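Local atomic coordinates of UDP-glucose 6-dehydrogenase (Pyrobaculum islandicum, PDB entry 3VTF), a protein that probably catalyses the NAD(+)-dependent oxidation of UDP-glucose to UDP-glucuronate, the sugar nucleotide being held between two alpha/beta domains. Residues 22-27 and 98-103; 329-334 and 363-368; 278-283 and 308-313. All blocks are in the same frame, centred on the assembly; numbering follows the deposited sequence.

Contact 1: residues 22-27 and 98-103; sequences ASLSVL and TDATFI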
loop_
_atom_site.group_PDB
_atom_site.type_symbol
_atom_site.label_atom_id
_atom_site.label_comp_id
_atom_site.label_asym_id
_atom_site.label_seq_id
_atom_site.Cartn_x
_atom_site.Cartn_y
_atom_site.Cartn_z
ATOM N N ALA A 22 -23.774 -25.010 17.104
ATOM C CA ALA A 22 -23.472 -25.638 15.830
ATOM C C ALA A 22 -22.575 -26.862 15.978
ATOM O O ALA A 22 -21.840 -26.974 16.936
ATOM C CB ALA A 22 -22.890 -24.636 14.864
ATOM N N SER A 23 -22.662 -27.783 15.030
ATOM C CA SER A 23 -21.775 -28.965 14.957
ATOM C C SER A 23 -20.914 -28.801 13.729
ATOM O O SER A 23 -21.432 -28.759 12.604
ATOM C CB SER A 23 -22.554 -30.325 14.847
ATOM O OG SER A 23 -23.505 -30.343 15.902
ATOM N N LEU A 24 -19.622 -28.611 13.957
ATOM C CA LEU A 24 -18.695 -28.206 12.903
ATOM C C LEU A 24 -17.572 -29.186 12.868
ATOM O O LEU A 24 -17.017 -29.613 13.920
ATOM C CB LEU A 24 -18.070 -26.828 13.250
ATOM C CG LEU A 24 -19.078 -25.735 13.565
ATOM C CD1 LEU A 24 -18.386 -24.420 13.999
ATOM C CD2 LEU A 24 -20.103 -25.473 12.413
ATOM N N SER A 25 -17.141 -29.487 11.672
ATOM C CA SER A 25 -15.909 -30.270 11.518
ATOM C C SER A 25 -14.809 -29.425 10.864
ATOM O O SER A 25 -15.103 -28.475 10.148
ATOM C CB SER A 25 -16.192 -31.596 10.739
ATOM O OG SER A 25 -17.055 -31.413 9.643
ATOM N N VAL A 26 -13.550 -29.760 11.116
ATOM C CA VAL A 26 -12.432 -29.108 10.458
ATOM C C VAL A 26 -11.506 -30.179 9.879
ATOM O O VAL A 26 -11.140 -31.133 10.617
ATOM C CB VAL A 26 -11.606 -28.299 11.483
ATOM C CG1 VAL A 26 -10.446 -27.617 10.763
ATOM C CG2 VAL A 26 -12.527 -27.274 12.162
ATOM N N LEU A 27 -11.185 -30.073 8.571
ATOM C CA LEU A 27 -10.237 -31.027 7.917
ATOM C C LEU A 27 -8.962 -30.285 7.621
ATOM O O LEU A 27 -8.957 -29.293 6.862
ATOM C CB LEU A 27 -10.826 -31.561 6.600
ATOM C CG LEU A 27 -12.163 -32.295 6.778
ATOM C CD1 LEU A 27 -12.528 -32.858 5.389
ATOM C CD2 LEU A 27 -11.971 -33.465 7.802
ATOM N N THR A 98 -21.308 -33.895 11.666
ATOM C CA THR A 98 -21.485 -32.450 11.831
ATOM C C THR A 98 -22.420 -31.853 10.746
ATOM O O THR A 98 -22.918 -32.576 9.927
ATOM C CB THR A 98 -20.084 -31.751 11.811
ATOM O OG1 THR A 98 -19.428 -32.082 10.600
ATOM C CG2 THR A 98 -19.130 -32.268 12.993
ATOM N N ASP A 99 -22.623 -30.530 10.734
ATOM C CA ASP A 99 -23.469 -29.897 9.736
ATOM C C ASP A 99 -22.711 -28.959 8.807
ATOM O O ASP A 99 -23.215 -28.605 7.750
ATOM C CB ASP A 99 -24.527 -29.120 10.407
ATOM C CG ASP A 99 -25.569 -30.049 11.069
ATOM O OD1 ASP A 99 -25.878 -31.093 10.465
ATOM O OD2 ASP A 99 -26.022 -29.695 12.153
ATOM N N ALA A 100 -21.487 -28.563 9.195
ATOM C CA ALA A 100 -20.622 -27.829 8.257
ATOM C C ALA A 100 -19.178 -28.228 8.452
ATOM O O ALA A 100 -18.765 -28.578 9.585
ATOM C CB ALA A 100 -20.792 -26.313 8.556
ATOM N N THR A 101 -18.402 -28.283 7.354
ATOM C CA THR A 101 -16.996 -28.746 7.437
ATOM C C THR A 101 -16.124 -27.589 6.900
ATOM O O THR A 101 -16.372 -27.091 5.779
ATOM C CB THR A 101 -16.760 -29.959 6.526
ATOM O OG1 THR A 101 -17.538 -31.042 7.056
ATOM C CG2 THR A 101 -15.216 -30.399 6.473
ATOM N N PHE A 102 -15.186 -27.115 7.737
ATOM C CA PHE A 102 -14.170 -26.160 7.263
ATOM C C PHE A 102 -12.998 -26.887 6.625
ATOM O O PHE A 102 -12.270 -27.656 7.283
ATOM C CB PHE A 102 -13.685 -25.326 8.472
ATOM C CG PHE A 102 -14.794 -24.403 8.965
ATOM C CD1 PHE A 102 -14.790 -23.061 8.593
ATOM C CD2 PHE A 102 -15.830 -24.875 9.774
ATOM C CE1 PHE A 102 -15.812 -22.230 8.973
ATOM C CE2 PHE A 102 -16.867 -24.029 10.160
ATOM C CZ PHE A 102 -16.860 -22.716 9.771
ATOM N N ILE A 103 -12.752 -26.634 5.343
ATOM C CA ILE A 103 -11.592 -27.265 4.737
ATOM C C ILE A 103 -10.447 -26.309 4.949
ATOM O O ILE A 103 -10.473 -25.139 4.448
ATOM C CB ILE A 103 -11.830 -27.505 3.226
ATOM C CG1 ILE A 103 -12.983 -28.529 3.055
ATOM C CG2 ILE A 103 -10.521 -27.892 2.480
ATOM C CD1 ILE A 103 -13.397 -28.643 1.567
HETATM O O HOH W 1 -25.039 -27.490 13.431
#

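Contact 2: residues 329-334 and 363-368; sequences GGLRGR and LERGAR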
loop_
_atom_site.group_PDB
_atom_site.type_symbol
_atom_site.label_atom_id
_atom_site.label_comp_id
_atom_site.label_asym_id
_atom_site.label_seq_id
_atom_site.Cartn_x
_atom_site.Cartn_y
_atom_site.Cartn_z
ATOM N N GLY A 329 35.842 -8.852 1.432
ATOM C CA GLY A 329 36.686 -9.132 0.261
ATOM C C GLY A 329 36.625 -10.565 -0.211
ATOM O O GLY A 329 37.675 -11.162 -0.471
ATOM N N GLY A 330 35.423 -11.142 -0.326
ATOM C CA GLY A 330 35.260 -12.537 -0.769
ATOM C C GLY A 330 34.949 -13.396 0.434
ATOM O O GLY A 330 35.379 -13.066 1.575
ATOM N N LEU A 331 34.179 -14.466 0.211
ATOM C CA LEU A 331 33.656 -15.296 1.302
ATOM C C LEU A 331 34.313 -16.680 1.479
ATOM O O LEU A 331 34.160 -17.281 2.536
ATOM C CB LEU A 331 32.106 -15.475 1.162
ATOM C CG LEU A 331 31.324 -14.147 1.133
ATOM C CD1 LEU A 331 29.812 -14.367 0.898
ATOM C CD2 LEU A 331 31.545 -13.367 2.442
ATOM N N ARG A 332 35.019 -17.172 0.447
ATOM C CA ARG A 332 35.635 -18.534 0.492
ATOM C C ARG A 332 36.430 -18.751 1.780
ATOM O O ARG A 332 37.288 -17.949 2.108
ATOM C CB ARG A 332 36.515 -18.775 -0.720
ATOM C CG ARG A 332 35.682 -19.056 -1.961
ATOM C CD ARG A 332 36.385 -19.926 -3.016
ATOM N NE ARG A 332 35.726 -19.801 -4.349
ATOM C CZ ARG A 332 35.710 -18.675 -5.063
ATOM N NH1 ARG A 332 36.304 -17.589 -4.560
ATOM N NH2 ARG A 332 35.123 -18.607 -6.276
ATOM N N GLY A 333 36.075 -19.786 2.542
ATOM C CA GLY A 333 36.814 -20.159 3.739
ATOM C C GLY A 333 36.516 -19.250 4.901
ATOM O O GLY A 333 37.023 -19.470 6.003
ATOM N N ARG A 334 35.677 -18.223 4.701
ATOM C CA ARG A 334 35.514 -17.236 5.767
ATOM C C ARG A 334 34.467 -17.716 6.756
ATOM O O ARG A 334 33.577 -18.437 6.401
ATOM C CB ARG A 334 35.189 -15.868 5.150
ATOM C CG ARG A 334 35.963 -14.730 5.740
ATOM C CD ARG A 334 37.457 -14.820 5.474
ATOM N NE ARG A 334 37.667 -14.437 4.085
ATOM C CZ ARG A 334 37.897 -13.190 3.688
ATOM N NH1 ARG A 334 37.940 -12.234 4.606
ATOM N NH2 ARG A 334 38.056 -12.915 2.382
ATOM N N LEU A 363 26.817 -20.725 1.788
ATOM C CA LEU A 363 27.391 -22.054 1.516
ATOM C C LEU A 363 27.850 -22.193 0.103
ATOM O O LEU A 363 28.999 -22.516 -0.125
ATOM C CB LEU A 363 26.431 -23.163 1.844
ATOM C CG LEU A 363 26.210 -23.422 3.316
ATOM C CD1 LEU A 363 25.049 -24.401 3.472
ATOM C CD2 LEU A 363 27.474 -23.871 4.055
ATOM N N GLU A 364 26.983 -21.886 -0.830
ATOM C CA GLU A 364 27.297 -21.842 -2.244
ATOM C C GLU A 364 28.494 -20.914 -2.563
ATOM O O GLU A 364 29.150 -21.032 -3.597
ATOM C CB GLU A 364 25.978 -21.463 -2.935
ATOM C CG GLU A 364 25.928 -21.322 -4.441
ATOM C CD GLU A 364 24.502 -20.975 -4.921
ATOM O OE1 GLU A 364 24.043 -19.827 -4.708
ATOM O OE2 GLU A 364 23.819 -21.845 -5.522
ATOM N N ARG A 365 28.829 -19.988 -1.674
ATOM C CA ARG A 365 30.035 -19.189 -1.907
ATOM C C ARG A 365 31.271 -19.646 -1.100
ATOM O O ARG A 365 32.239 -18.890 -0.967
ATOM C CB ARG A 365 29.772 -17.670 -1.762
ATOM C CG ARG A 365 29.090 -17.054 -2.988
ATOM C CD ARG A 365 28.243 -15.868 -2.558
ATOM N NE ARG A 365 26.987 -15.773 -3.320
ATOM C CZ ARG A 365 26.583 -14.702 -4.012
ATOM N NH1 ARG A 365 27.313 -13.552 -4.063
ATOM N NH2 ARG A 365 25.415 -14.780 -4.651
ATOM N N GLY A 366 31.226 -20.849 -0.536
ATOM C CA GLY A 366 32.442 -21.403 0.130
ATOM C C GLY A 366 32.691 -20.870 1.534
ATOM O O GLY A 366 33.753 -21.094 2.117
ATOM N N ALA A 367 31.707 -20.162 2.108
ATOM C CA ALA A 367 31.778 -19.760 3.533
ATOM C C ALA A 367 31.584 -20.933 4.474
ATOM O O ALA A 367 30.837 -21.889 4.186
ATOM C CB ALA A 367 30.768 -18.647 3.884
ATOM N N ARG A 368 32.249 -20.836 5.609
ATOM C CA ARG A 368 31.993 -21.715 6.727
ATOM C C ARG A 368 30.916 -21.017 7.520
ATOM O O ARG A 368 31.181 -19.968 8.147
ATOM C CB ARG A 368 33.238 -21.893 7.626
ATOM C CG ARG A 368 34.565 -22.134 6.903
ATOM C CD ARG A 368 35.643 -22.371 7.955
ATOM N NE ARG A 368 36.804 -23.110 7.451
ATOM C CZ ARG A 368 37.661 -23.797 8.222
ATOM N NH1 ARG A 368 37.511 -23.871 9.539
ATOM N NH2 ARG A 368 38.677 -24.437 7.664
#

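Contact 3: residues 278-283 and 308-313; sequences LGFGGS and AVLRVN. With UPG (uridine-5'-diphosphate-glucose), chain B.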
loop_
_atom_site.group_PDB
_atom_site.type_symbol
_atom_site.label_atom_id
_atom_site.label_comp_id
_atom_site.label_asym_id
_atom_site.label_seq_id
_atom_site.Cartn_x
_atom_site.Cartn_y
_atom_site.Cartn_z
ATOM N N LEU A 278 15.264 -8.101 4.693
ATOM C CA LEU A 278 15.544 -9.245 3.828
ATOM C C LEU A 278 14.366 -9.733 3.025
ATOM O O LEU A 278 14.537 -10.601 2.152
ATOM C CB LEU A 278 16.050 -10.425 4.660
ATOM C CG LEU A 278 17.447 -10.370 5.226
ATOM C CD1 LEU A 278 17.680 -11.771 5.838
ATOM C CD2 LEU A 278 18.367 -10.254 4.029
ATOM N N GLY A 279 13.187 -9.208 3.325
ATOM C CA GLY A 279 11.949 -9.538 2.559
ATOM C C GLY A 279 11.047 -10.483 3.307
ATOM O O GLY A 279 11.329 -10.823 4.488
ATOM N N PHE A 280 10.021 -11.018 2.631
ATOM C CA PHE A 280 9.061 -11.903 3.391
ATOM C C PHE A 280 9.365 -13.355 3.105
ATOM O O PHE A 280 9.685 -13.722 1.941
ATOM C CB PHE A 280 7.601 -11.529 3.014
ATOM C CG PHE A 280 7.398 -11.298 1.493
ATOM C CD1 PHE A 280 7.077 -12.374 0.656
ATOM C CD2 PHE A 280 7.496 -10.037 0.924
ATOM C CE1 PHE A 280 6.892 -12.235 -0.696
ATOM C CE2 PHE A 280 7.316 -9.848 -0.447
ATOM C CZ PHE A 280 7.024 -10.975 -1.287
ATOM N N GLY A 281 9.250 -14.211 4.152
ATOM C CA GLY A 281 9.317 -15.634 3.957
ATOM C C GLY A 281 8.010 -16.246 4.510
ATOM O O GLY A 281 6.935 -15.588 4.504
ATOM N N GLY A 282 8.096 -17.474 4.987
ATOM C CA GLY A 282 6.896 -18.170 5.534
ATOM C C GLY A 282 6.174 -18.902 4.388
ATOM O O GLY A 282 6.509 -18.748 3.192
ATOM N N SER A 283 5.184 -19.691 4.760
ATOM C CA SER A 283 4.492 -20.534 3.788
ATOM C C SER A 283 3.355 -19.835 3.131
ATOM O O SER A 283 2.659 -20.496 2.363
ATOM C CB SER A 283 3.943 -21.837 4.405
ATOM O OG SER A 283 3.051 -21.510 5.459
ATOM N N ALA A 308 6.677 -7.550 -9.948
ATOM C CA ALA A 308 7.723 -6.650 -9.385
ATOM C C ALA A 308 7.907 -6.886 -7.934
ATOM O O ALA A 308 9.096 -6.939 -7.417
ATOM C CB ALA A 308 7.481 -5.165 -9.742
ATOM N N VAL A 309 6.767 -7.163 -7.251
ATOM C CA VAL A 309 6.825 -7.450 -5.823
ATOM C C VAL A 309 7.730 -8.595 -5.551
ATOM O O VAL A 309 8.550 -8.586 -4.587
ATOM C CB VAL A 309 5.376 -7.768 -5.286
ATOM C CG1 VAL A 309 5.468 -8.276 -3.885
ATOM C CG2 VAL A 309 4.591 -6.476 -5.377
ATOM N N LEU A 310 7.556 -9.664 -6.332
ATOM C CA LEU A 310 8.386 -10.862 -6.138
ATOM C C LEU A 310 9.835 -10.658 -6.621
ATOM O O LEU A 310 10.761 -11.213 -6.018
ATOM C CB LEU A 310 7.803 -12.083 -6.904
ATOM C CG LEU A 310 6.901 -13.062 -6.156
ATOM C CD1 LEU A 310 6.658 -14.361 -6.974
ATOM C CD2 LEU A 310 7.430 -13.406 -4.745
ATOM N N ARG A 311 10.031 -9.907 -7.706
ATOM C CA ARG A 311 11.429 -9.624 -8.142
ATOM C C ARG A 311 12.246 -8.961 -7.007
ATOM O O ARG A 311 13.411 -9.331 -6.719
ATOM C CB ARG A 311 11.354 -8.719 -9.328
ATOM C CG ARG A 311 12.671 -8.156 -9.810
ATOM C CD ARG A 311 12.520 -7.150 -10.982
ATOM N NE ARG A 311 13.765 -6.391 -11.116
ATOM C CZ ARG A 311 14.695 -6.712 -12.011
ATOM N NH1 ARG A 311 14.454 -7.750 -12.800
ATOM N NH2 ARG A 311 15.849 -6.032 -12.126
ATOM N N VAL A 312 11.672 -7.944 -6.374
ATOM C CA VAL A 312 12.376 -7.276 -5.243
ATOM C C VAL A 312 12.612 -8.264 -4.144
ATOM O O VAL A 312 13.701 -8.360 -3.619
ATOM C CB VAL A 312 11.529 -6.076 -4.775
ATOM C CG1 VAL A 312 12.063 -5.515 -3.422
ATOM C CG2 VAL A 312 11.563 -5.028 -5.858
ATOM N N ASN A 313 11.592 -9.091 -3.810
ATOM C CA ASN A 313 11.759 -10.013 -2.694
ATOM C C ASN A 313 12.856 -11.001 -2.946
ATOM O O ASN A 313 13.619 -11.373 -2.010
ATOM C CB ASN A 313 10.423 -10.736 -2.430
ATOM C CG ASN A 313 10.367 -11.383 -1.072
ATOM O OD1 ASN A 313 10.218 -12.617 -0.919
ATOM N ND2 ASN A 313 10.459 -10.560 -0.077
HETATM N N1 UPG B . 7.792 -9.004 7.141
HETATM C C2 UPG B . 8.705 -8.028 6.642
HETATM N N3 UPG B . 8.468 -6.737 6.885
HETATM C C4 UPG B . 7.311 -6.356 7.547
HETATM C C5 UPG B . 6.349 -7.304 8.043
HETATM C C6 UPG B . 6.628 -8.657 7.765
HETATM O O2 UPG B . 9.752 -8.357 5.999
HETATM O O4 UPG B . 7.098 -5.108 7.709
HETATM C C1C UPG B . 8.129 -10.405 6.797
HETATM C C2C UPG B . 8.159 -11.251 8.055
HETATM O O2C UPG B . 9.452 -11.283 8.656
HETATM C C3C UPG B . 7.766 -12.645 7.518
HETATM C C4C UPG B . 6.813 -12.344 6.361
HETATM O O4C UPG B . 6.980 -10.934 6.096
HETATM O O3C UPG B . 8.927 -13.260 6.900
HETATM C C5C UPG B . 5.326 -12.603 6.702
HETATM O O5C UPG B . 5.088 -12.089 8.017
HETATM P PA UPG B . 3.554 -12.241 8.701
HETATM O O1A UPG B . 2.502 -11.443 7.864
HETATM O O2A UPG B . 3.699 -12.076 10.235
HETATM O O3A UPG B . 3.423 -13.844 8.622
HETATM P PB UPG B . 2.158 -14.830 8.272
HETATM O O1B UPG B . 1.898 -15.672 9.496
HETATM O O2B UPG B . 2.832 -15.497 7.047
HETATM O O3B UPG B . 0.815 -14.007 8.027
HETATM C "C1'" UPG B . 0.364 -13.702 6.671
HETATM C "C2'" UPG B . -0.631 -12.567 6.785
HETATM C "C3'" UPG B . -1.918 -13.120 7.442
HETATM C "C4'" UPG B . -2.415 -14.302 6.575
HETATM C "C5'" UPG B . -1.331 -15.449 6.656
HETATM C "C6'" UPG B . -1.605 -16.717 5.817
HETATM O "O2'" UPG B . 0.102 -11.699 7.735
HETATM O "O3'" UPG B . -2.859 -12.066 7.462
HETATM O "O4'" UPG B . -3.615 -14.806 7.201
HETATM O "O5'" UPG B . -0.183 -14.838 6.002
HETATM O "O6'" UPG B . -2.393 -16.371 4.652
#

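Contact 1: residues 22-27 and 98-103
Thr98 meets Ser25 hydroxyl to hydroxyl, OG1 lying 2.6 Å from Ser25 OG in a hydrogen bond that either group could donate. A chi1 of 57° places OG1 between the backbone N and the carbonyl carbon, and the methyl CG2 then rests 3.5 Å from the carbonyl C of Leu24. OG1 also lies within hydrogen-bonding reach of Ala94 O and Val95 O of helix 91-96, which compete for its one proton; a valine here would probably leave Ser25 OG and these carbonyls without that partner. At Asp99 the backbone N gives Ser23 O a bond of 2.8 Å, nearly straight at 174°. The carboxylate is shared: OD1 forms a salt bridge with Lys134, and OD2 is linked back to Ser23 N through a water that accepts from the amide and donates to the acid. Ala100 begins the strand proper, and its O takes the N-H of Ser25 at 2.8 Å. Strands 23-27 and 100-103 run parallel, 24° apart, as the first and fourth strands of a Rossmann-type NAD-binding domain, neighbours at the point where the strand order reverses. Ala100 CB also touches Leu24 CD2 (4.0 Å). Thr101 faces the other side of the sheet, with CG2 packed 3.6 Å from Leu27 CG; its OG1 appears bonded to Ser25 OG, though its modelled position is less certain. Phe102 uses both backbone groups, N to Ser25 O and O to Leu27 N (2.9 Å). Its ring turns an edge to Ser25 O, and CE2 lies 4.1 Å from Leu24 CD1. Ile103 pairs with Leu27, and its O accepts a hydrogen bond from Ser144 OG.

Contact 2: residues 329-334 and 363-368
Gly333 and Gly366 are joined by the shorter of two backbone hydrogen bonds: Gly333 N reaches Gly366 O at 2.7 Å, nearly straight at 168°. In the second, Arg368 N donates to Arg334 O over 2.9 Å. A turn in each segment sets these groups. Leu331 to Arg334 forms a type II beta turn, closed by Arg334 N to Leu331 O, with Gly333 at its positive-phi position. Gly366 is the C-prime residue of a Schellman motif that ends helix 354-364, and a CB on it would crowd Arg332 CG. Weaker CA-H...O contacts fill in between, Ala367 CA approaching Leu331 O and Arg332 CA approaching Gly366 O, each at 3.6 Å.

Apolar contact is modest. With CG of Leu331 anti to its carbonyl carbon (chi1 -57°), CD1 reaches across the aliphatic part of Arg365, 4.1 Å from its CD, and Leu331 CB lies 4.4 Å from Ala367 CB; Val321 of helix 304-328 packs on both Leu331 and Arg365. The extended chain of Arg368 passes its CG 3.7 Å from Gly333 O.

Two of the arginines find polar partners outside the segments. Arg334 NH1 bonds to Leu328 O, and Arg365 forms a long, weak ion pair with Glu325.

The site lies where strands 335-339 and 368-372, linked through helix 354-364 in a beta-alpha-beta crossover, start side by side in the UDP-binding domain. Because peptide groups and glycine-bearing turns carry the polar contact, its cohesion probably depends more on backbone shape than on the charge of the surrounding arginines.

Contact 3: residues 278-283 and 308-313
Gly279 and Asn313 bring their backbones nearest, CA to CA 5.3 Å, where an irregular loop runs past helix 304-328. Gly279 has a positive phi at which a side chain would be pressed against the preceding carbonyl O; a CB there would also run into the Asn313 side chain. The helix meets the loop at a few points, one turn apart at Val309 and Asn313, with Leu310 alongside.

Phe280 and Asn313 carry most of the contact between them. With chi1 at 43° the Phe280 ring stands over its own backbone and reaches toward the helix. The Asn313 amide lies flat over one face, the two planes only 9° apart and Asn313 CG 3.4 Å from Phe280 CZ. That same CZ, at the far end of the ring, lies 4.1 Å from Val309 CG1. Leu310 CD2 comes to the ring edge, near its plane, at 4.2 Å from CZ. Ala236 and Ser240 of helix 221-251 and Pro286 of helix 285-298 close in further, while Ile305 of the second subunit packs on Ala308 and Val312 of the helix.

At its other end Phe280 touches substrate: CB lies 3.2 Å from the ribose O4C of the bound UDP-glucose. Gly281 N donates to the ribose hydroxyl O3C at 2.9 Å, almost straight at 176°, and Gly279 O is bonded to Arg427 NH2. Chemically, the stack of ring and amide is likely to hold the loop against the helix, and so to steady the peptide groups that face the nucleotide, a few residues before Cys284, the predicted nucleophile.

In the fold
The three contacts illustrate how a two-domain dehydrogenase is built around a ligand held between its parts. Contact 1 belongs to the NAD-binding domain, where the Phe102 side chain stays about 14 Å from the bound UDP-glucose. Contact 3 touches that ligand directly; its nearest atoms are about 14 Å from those of contact 1. Helix 304-328 links contact 3 to contact 2, since it holds residues 308-313 and leads into 329-334; the centres of these two are about 24 Å apart. Contact 2, away from the annotated sites, lies about 52 Å from contact 1, centre to centre, on the opposite side of the chain's centre.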